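Local atomic coordinates of glucose-6-phosphate dehydrogenase (Trypanosoma cruzi, PDB entry 5AQ1), a protein that catalyses the NADP+-dependent oxidation of glucose 6-phosphate to 6-phosphogluconolactone, the first step of the pentose phosphate pathway. Residues 127-130 and 131-135. Sequence-based numbering, arbitrary orientation.
Sequences RILR and MEEAF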
ATOM      1  N   ARG B 127     -60.007  12.981  10.150  1.00 44.54           N
ATOM      2  CA  ARG B 127     -59.775  13.736   8.934  1.00 45.25           C
ATOM      3  C   ARG B 127     -58.928  12.917   7.961  1.00 43.65           C
ATOM      4  O   ARG B 127     -59.182  12.915   6.755  1.00 42.31           O
ATOM      5  CB  ARG B 127     -59.085  15.054   9.267  1.00 46.70           C
ATOM      6  CG  ARG B 127     -58.835  15.953   8.071  1.00 48.92           C
ATOM      7  CD  ARG B 127     -60.124  16.335   7.352  1.00 51.35           C
ATOM      8  NE  ARG B 127     -60.003  17.662   6.752  1.00 53.84           N
ATOM      9  CZ  ARG B 127     -60.186  18.810   7.406  1.00 56.14           C
ATOM     10  NH1 ARG B 127     -60.522  18.821   8.697  1.00 56.93           N
ATOM     11  NH2 ARG B 127     -60.036  19.963   6.762  1.00 57.03           N
ATOM     12  N   ILE B 128     -57.932  12.217   8.499  1.00 42.27           N
ATOM     13  CA  ILE B 128     -57.113  11.311   7.701  1.00 41.76           C
ATOM     14  C   ILE B 128     -57.973  10.170   7.169  1.00 43.07           C
ATOM     15  O   ILE B 128     -57.885   9.829   5.990  1.00 44.26           O
ATOM     16  CB  ILE B 128     -55.922  10.744   8.505  1.00 40.68           C
ATOM     17  CG1 ILE B 128     -54.922  11.857   8.832  1.00 40.04           C
ATOM     18  CG2 ILE B 128     -55.216   9.643   7.721  1.00 40.16           C
ATOM     19  CD1 ILE B 128     -53.911  11.489   9.896  1.00 39.43           C
ATOM     20  N   LEU B 129     -58.804   9.588   8.033  1.00 43.80           N
ATOM     21  CA  LEU B 129     -59.708   8.509   7.623  1.00 44.49           C
ATOM     22  C   LEU B 129     -60.598   8.921   6.451  1.00 45.56           C
ATOM     23  O   LEU B 129     -60.781   8.146   5.513  1.00 45.46           O
ATOM     24  CB  LEU B 129     -60.592   8.049   8.788  1.00 45.01           C
ATOM     25  CG  LEU B 129     -59.994   7.118   9.849  1.00 44.79           C
ATOM     26  CD1 LEU B 129     -60.977   6.946  11.004  1.00 45.42           C
ATOM     27  CD2 LEU B 129     -59.595   5.764   9.271  1.00 44.32           C
ATOM     28  N   ARG B 130     -61.157  10.129   6.518  1.00 46.86           N
ATOM     29  CA  ARG B 130     -61.968  10.671   5.421  1.00 47.83           C
ATOM     30  C   ARG B 130     -61.212  10.696   4.100  1.00 46.60           C
ATOM     31  O   ARG B 130     -61.760  10.354   3.053  1.00 46.46           O
ATOM     32  CB  ARG B 130     -62.445  12.099   5.724  1.00 50.13           C
ATOM     33  CG  ARG B 130     -63.759  12.129   6.470  1.00 53.41           C
ATOM     34  CD  ARG B 130     -64.315  13.536   6.590  1.00 56.35           C
ATOM     35  NE  ARG B 130     -65.394  13.570   7.571  1.00 60.53           N
ATOM     36  CZ  ARG B 130     -65.229  13.737   8.882  1.00 63.99           C
ATOM     37  NH1 ARG B 130     -64.015  13.903   9.410  1.00 62.63           N
ATOM     38  NH2 ARG B 130     -66.297  13.738   9.679  1.00 65.39           N
ATOM     39  N   MET B 131     -59.961  11.135   4.163  1.00 45.31           N
ATOM     40  CA  MET B 131     -59.104  11.196   2.987  1.00 45.47           C
ATOM     41  C   MET B 131     -58.759   9.796   2.476  1.00 44.13           C
ATOM     42  O   MET B 131     -58.747   9.560   1.268  1.00 44.77           O
ATOM     43  CB  MET B 131     -57.825  11.979   3.298  1.00 45.21           C
ATOM     44  CG  MET B 131     -58.052  13.464   3.551  1.00 46.29           C
ATOM     45  SD  MET B 131     -56.607  14.296   4.245  1.00 46.36           S
ATOM     46  CE  MET B 131     -57.144  16.004   4.156  1.00 46.77           C
ATOM     47  N   GLU B 132     -58.498   8.874   3.398  1.00 42.60           N
ATOM     48  CA  GLU B 132     -58.174   7.491   3.043  1.00 41.72           C
ATOM     49  C   GLU B 132     -59.345   6.755   2.390  1.00 43.01           C
ATOM     50  O   GLU B 132     -59.151   6.004   1.441  1.00 41.73           O
ATOM     51  CB  GLU B 132     -57.701   6.726   4.274  1.00 40.91           C
ATOM     52  CG  GLU B 132     -56.331   7.164   4.766  1.00 40.40           C
ATOM     53  CD  GLU B 132     -55.896   6.443   6.030  1.00 40.08           C
ATOM     54  OE1 GLU B 132     -56.784   6.019   6.806  1.00 41.74           O
ATOM     55  OE2 GLU B 132     -54.676   6.310   6.256  1.00 37.48           O
ATOM     56  N   GLU B 133     -60.555   6.972   2.898  1.00 45.78           N
ATOM     57  CA  GLU B 133     -61.754   6.357   2.321  1.00 48.38           C
ATOM     58  C   GLU B 133     -62.017   6.859   0.896  1.00 49.20           C
ATOM     59  O   GLU B 133     -62.528   6.115   0.056  1.00 49.05           O
ATOM     60  CB  GLU B 133     -62.992   6.627   3.194  1.00 50.27           C
ATOM     61  CG  GLU B 133     -62.976   6.038   4.603  1.00 51.47           C
ATOM     62  CD  GLU B 133     -62.491   4.600   4.677  1.00 51.80           C
ATOM     63  OE1 GLU B 133     -62.864   3.802   3.791  1.00 53.40           O
ATOM     64  OE2 GLU B 133     -61.734   4.271   5.625  1.00 51.01           O
ATOM     65  N   ALA B 134     -61.665   8.118   0.635  1.00 49.87           N
ATOM     66  CA  ALA B 134     -61.882   8.736  -0.676  1.00 50.38           C
ATOM     67  C   ALA B 134     -60.875   8.270  -1.727  1.00 48.03           C
ATOM     68  O   ALA B 134     -61.073   8.505  -2.916  1.00 48.05           O
ATOM     69  CB  ALA B 134     -61.852  10.255  -0.557  1.00 51.48           C
ATOM     70  N   PHE B 135     -59.794   7.630  -1.288  1.00 46.05           N
ATOM     71  CA  PHE B 135     -58.848   6.996  -2.200  1.00 46.07           C
ATOM     72  C   PHE B 135     -59.584   5.979  -3.056  1.00 48.78           C
ATOM     73  O   PHE B 135     -60.350   5.170  -2.537  1.00 51.45           O
ATOM     74  CB  PHE B 135     -57.746   6.302  -1.406  1.00 44.28           C
ATOM     75  CG  PHE B 135     -56.738   5.585  -2.254  1.00 43.04           C
ATOM     76  CD1 PHE B 135     -55.803   6.301  -2.993  1.00 42.49           C
ATOM     77  CD2 PHE B 135     -56.706   4.196  -2.296  1.00 42.37           C
ATOM     78  CE1 PHE B 135     -54.864   5.645  -3.770  1.00 41.60           C
ATOM     79  CE2 PHE B 135     -55.767   3.534  -3.069  1.00 42.12           C
ATOM     80  CZ  PHE B 135     -54.846   4.260  -3.809  1.00 41.60           C
TER
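I128 and E132, one helical turn apart, lie side by side and point the same way on the face of the helix turned to the sheet. The methyl CG2 of I128 rests against the carboxylate of E132, 3.7 Å from its OE2, while the CG methylene of E132 packs 3.3 Å from the backbone O of I128. CG of E132 stands anti to the carbonyl carbon (chi1 -70°) and the chain beyond it is extended, which carries the acid alongside its neighbour. At the other carboxylate oxygen, CD2 of L129 comes within 3.7 Å of OE1 of E132, its leucine side chain crossing the glutamate at a slant. Burial of a carboxylate is costly unless its charge is matched, and OE2 of E132 makes a salt bridge to R144 of strand 143-148, which probably offsets it. Branched, apolar I128 suits the adjoining site, where it also touches F146 and, on strand 33-38, T34 and V36. Helix 118-134 thus covers part of the parallel sheet of the Rossmann-like coenzyme domain, and these residues lie toward its C-terminal end. Backbone bonds run from the N atoms of M131 to A134 to the O four residues earlier; E132 N to I128 O measures 2.8 Å and A134 N to R130 O 3.3 Å. M131, partly exposed, reaches back on an unbranched, flexible chain, its CE 4.2 Å from NE of R127 and oblique to the guanidinium. The solvent side is looser: R130 and E133 are exposed, as befits charged residues there, and the side chain of R130 meets neither that of E133 nor that of A134. E133 bends at chi2 (-45°), its CG folding back over the L129 carbonyl.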